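Local coordinates for protein aminopeptidase (Aneurinibacillus sp., PDB 2EK8) that probably acts as a zinc-dependent aminopeptidase of the M28 family, removing residues from the N-terminal end of peptides, at residues A[58-63]-A[269-274]. Sequence-based numbering, arbitrary orientation.
Sequences QPFQFE and FGAEEN. With ZN (zinc ion), chain B.
Behind the zinc site of this M28-type peptidase, segment 269-274, the end of strand 263-269 and the following loop with its two metal-site glutamates, rests on the phenylalanines of strand 54-66: Phe60 and Phe62 meet Gly270, Ala271 and Asn274. Ala271 CB is the shared apolar point, at the edge of the Phe60 ring, 3.9 Å from Phe60 CE1, and over one face of the Phe62 ring, 4.4 Å from Phe62 CE2. In both phenylalanines CB already points toward the loop; CG, between backbone N and carbonyl carbon (chi1 62° and 74°), sets how each ring swings about that bond. Phe60 CZ also approaches Gly270 O at 3.7 Å, while Asn274 OD1 lies obliquely 3.9 Å from Phe62 CE1, its amide plane turned 47° from the ring. No hydrogen bond crosses the interface; the loop's polar anchors lie elsewhere, with Asn205 OD1 accepting from Gly270 N, Glu37 from Ala271 N and Asp230 from the N atoms of Glu272 and Glu273. On the metal side Glu273 binds zinc through OE2 at 2.1 Å and more loosely through OE1 at 2.6 Å, beside Asp240 and His371. The contact with the strand is thus van der Waals packing, leaving the loop's directional bonding to Asn205, the acidic residues and the metal.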
ATOM      1  N   GLN A  58      10.053  -2.273 -15.599  1.00 12.64           N
ATOM      2  CA  GLN A  58       8.951  -3.133 -16.024  1.00 13.00           C
ATOM      3  C   GLN A  58       7.649  -2.357 -16.131  1.00 12.64           C
ATOM      4  O   GLN A  58       7.141  -1.842 -15.137  1.00 12.55           O
ATOM      5  CB  GLN A  58       8.765  -4.299 -15.045  1.00 12.90           C
ATOM      6  CG  GLN A  58       7.519  -5.139 -15.329  1.00 11.23           C
ATOM      7  CD  GLN A  58       7.251  -6.186 -14.265  1.00 12.53           C
ATOM      8  OE1 GLN A  58       7.573  -5.989 -13.094  1.00 14.31           O
ATOM      9  NE2 GLN A  58       6.634  -7.300 -14.666  1.00 11.45           N
ATOM     10  N   PRO A  59       7.085  -2.272 -17.344  1.00 13.75           N
ATOM     11  CA  PRO A  59       5.831  -1.544 -17.530  1.00 13.82           C
ATOM     12  C   PRO A  59       4.646  -2.466 -17.289  1.00 14.50           C
ATOM     13  O   PRO A  59       4.782  -3.684 -17.358  1.00 14.50           O
ATOM     14  CB  PRO A  59       5.913  -1.116 -18.985  1.00 14.36           C
ATOM     15  CG  PRO A  59       6.497  -2.364 -19.626  1.00 14.26           C
ATOM     16  CD  PRO A  59       7.601  -2.775 -18.633  1.00 13.76           C
ATOM     17  N   PHE A  60       3.490  -1.885 -16.994  1.00 13.81           N
ATOM     18  CA  PHE A  60       2.276  -2.672 -16.804  1.00 15.36           C
ATOM     19  C   PHE A  60       1.078  -1.742 -16.885  1.00 17.29           C
ATOM     20  O   PHE A  60       1.171  -0.562 -16.544  1.00 16.87           O
ATOM     21  CB  PHE A  60       2.301  -3.441 -15.467  1.00 14.66           C
ATOM     22  CG  PHE A  60       2.359  -2.565 -14.245  1.00 12.77           C
ATOM     23  CD1 PHE A  60       1.196  -2.033 -13.688  1.00 11.91           C
ATOM     24  CD2 PHE A  60       3.581  -2.275 -13.645  1.00 13.97           C
ATOM     25  CE1 PHE A  60       1.252  -1.226 -12.549  1.00 13.56           C
ATOM     26  CE2 PHE A  60       3.647  -1.469 -12.506  1.00 12.65           C
ATOM     27  CZ  PHE A  60       2.481  -0.944 -11.958  1.00 11.44           C
ATOM     28  N   GLN A  61      -0.038  -2.259 -17.378  1.00 19.48           N
ATOM     29  CA  GLN A  61      -1.237  -1.450 -17.494  1.00 21.25           C
ATOM     30  C   GLN A  61      -2.215  -1.773 -16.376  1.00 21.76           C
ATOM     31  O   GLN A  61      -2.169  -2.854 -15.780  1.00 21.44           O
ATOM     32  CB  GLN A  61      -1.913  -1.667 -18.852  1.00 21.49           C
ATOM     33  CG  GLN A  61      -1.088  -1.205 -20.040  1.00 23.08           C
ATOM     34  CD  GLN A  61      -1.915  -1.056 -21.305  1.00 25.35           C
ATOM     35  OE1 GLN A  61      -2.611  -1.983 -21.722  1.00 31.19           O
ATOM     36  NE2 GLN A  61      -1.839   0.116 -21.926  1.00 32.56           N
ATOM     37  N   PHE A  62      -3.091  -0.820 -16.091  1.00 22.71           N
ATOM     38  CA  PHE A  62      -4.094  -0.983 -15.053  1.00 24.80           C
ATOM     39  C   PHE A  62      -5.195   0.040 -15.294  1.00 26.36           C
ATOM     40  O   PHE A  62      -4.967   1.065 -15.940  1.00 24.81           O
ATOM     41  CB  PHE A  62      -3.462  -0.791 -13.667  1.00 24.67           C
ATOM     42  CG  PHE A  62      -3.131   0.639 -13.334  1.00 25.23           C
ATOM     43  CD1 PHE A  62      -4.041   1.434 -12.642  1.00 25.57           C
ATOM     44  CD2 PHE A  62      -1.914   1.196 -13.721  1.00 24.19           C
ATOM     45  CE1 PHE A  62      -3.743   2.764 -12.337  1.00 26.89           C
ATOM     46  CE2 PHE A  62      -1.605   2.522 -13.423  1.00 25.38           C
ATOM     47  CZ  PHE A  62      -2.520   3.308 -12.730  1.00 27.11           C
ATOM     48  N   GLU A  63      -6.390  -0.244 -14.790  1.00 29.04           N
ATOM     49  CA  GLU A  63      -7.515   0.666 -14.961  1.00 32.55           C
ATOM     50  C   GLU A  63      -7.469   1.774 -13.919  1.00 33.05           C
ATOM     51  O   GLU A  63      -7.557   1.513 -12.720  1.00 33.45           O
ATOM     52  CB  GLU A  63      -8.841  -0.089 -14.836  1.00 32.78           C
ATOM     53  CG  GLU A  63      -8.971  -1.299 -15.742  1.00 35.20           C
ATOM     54  CD  GLU A  63     -10.350  -1.927 -15.672  1.00 36.38           C
ATOM     55  OE1 GLU A  63     -11.308  -1.324 -16.205  1.00 42.53           O
ATOM     56  OE2 GLU A  63     -10.478  -3.021 -15.078  1.00 40.46           O
ATOM     57  N   PHE A 269       8.231  -0.096  -6.572  1.00 10.72           N
ATOM     58  CA  PHE A 269       7.008  -0.528  -7.250  1.00 10.84           C
ATOM     59  C   PHE A 269       6.066   0.610  -7.598  1.00 11.44           C
ATOM     60  O   PHE A 269       5.978   1.597  -6.873  1.00 11.16           O
ATOM     61  CB  PHE A 269       6.237  -1.514  -6.367  1.00 10.83           C
ATOM     62  CG  PHE A 269       7.031  -2.710  -5.948  1.00  9.87           C
ATOM     63  CD1 PHE A 269       7.355  -3.705  -6.868  1.00  9.48           C
ATOM     64  CD2 PHE A 269       7.470  -2.844  -4.633  1.00 12.89           C
ATOM     65  CE1 PHE A 269       8.101  -4.813  -6.484  1.00 11.07           C
ATOM     66  CE2 PHE A 269       8.222  -3.956  -4.238  1.00 12.72           C
ATOM     67  CZ  PHE A 269       8.536  -4.939  -5.169  1.00 12.43           C
ATOM     68  N   GLY A 270       5.347   0.447  -8.704  1.00 11.77           N
ATOM     69  CA  GLY A 270       4.389   1.455  -9.110  1.00 12.53           C
ATOM     70  C   GLY A 270       2.989   1.037  -8.706  1.00 13.01           C
ATOM     71  O   GLY A 270       2.754  -0.121  -8.360  1.00 12.90           O
ATOM     72  N   ALA A 271       2.063   1.989  -8.721  1.00 13.11           N
ATOM     73  CA  ALA A 271       0.668   1.722  -8.397  1.00 13.71           C
ATOM     74  C   ALA A 271       0.418   0.892  -7.142  1.00 13.80           C
ATOM     75  O   ALA A 271      -0.461   0.036  -7.128  1.00 15.05           O
ATOM     76  CB  ALA A 271      -0.007   1.057  -9.591  1.00 13.97           C
ATOM     77  N   GLU A 272       1.173   1.149  -6.081  1.00 13.71           N
ATOM     78  CA  GLU A 272       0.984   0.420  -4.832  1.00 14.15           C
ATOM     79  C   GLU A 272      -0.322   0.862  -4.175  1.00 14.21           C
ATOM     80  O   GLU A 272      -1.045   0.054  -3.586  1.00 14.10           O
ATOM     81  CB  GLU A 272       2.160   0.695  -3.890  1.00 13.93           C
ATOM     82  CG  GLU A 272       2.120  -0.016  -2.538  1.00 15.77           C
ATOM     83  CD  GLU A 272       1.211   0.654  -1.511  1.00 16.47           C
ATOM     84  OE1 GLU A 272       0.819   1.828  -1.707  1.00 14.77           O
ATOM     85  OE2 GLU A 272       0.903  -0.003  -0.493  1.00 19.44           O
ATOM     86  N   GLU A 273      -0.631   2.149  -4.294  1.00 15.11           N
ATOM     87  CA  GLU A 273      -1.835   2.701  -3.676  1.00 16.65           C
ATOM     88  C   GLU A 273      -3.120   2.236  -4.359  1.00 18.70           C
ATOM     89  O   GLU A 273      -4.200   2.351  -3.788  1.00 20.54           O
ATOM     90  CB  GLU A 273      -1.770   4.232  -3.679  1.00 16.15           C
ATOM     91  CG  GLU A 273      -0.532   4.808  -2.986  1.00 15.91           C
ATOM     92  CD  GLU A 273      -0.605   4.762  -1.465  1.00 13.26           C
ATOM     93  OE1 GLU A 273      -1.523   4.111  -0.916  1.00 18.08           O
ATOM     94  OE2 GLU A 273       0.273   5.376  -0.820  1.00 18.09           O
ATOM     95  N   ASN A 274      -2.987   1.696  -5.568  1.00 19.09           N
ATOM     96  CA  ASN A 274      -4.125   1.211  -6.352  1.00 21.58           C
ATOM     97  C   ASN A 274      -4.432  -0.257  -6.105  1.00 21.27           C
ATOM     98  O   ASN A 274      -5.252  -0.847  -6.812  1.00 24.46           O
ATOM     99  CB  ASN A 274      -3.850   1.385  -7.848  1.00 22.43           C
ATOM    100  CG  ASN A 274      -3.678   2.829  -8.245  1.00 25.78           C
ATOM    101  OD1 ASN A 274      -4.643   3.513  -8.600  1.00 29.57           O
ATOM    102  ND2 ASN A 274      -2.446   3.310  -8.176  1.00 27.10           N
TER
HETATM  103 ZN    ZN B1001      -0.247   4.957   1.160  1.00 19.96          ZN
HETATM  104  O   HOH W   1       0.879   3.013   1.371  1.00 23.77           O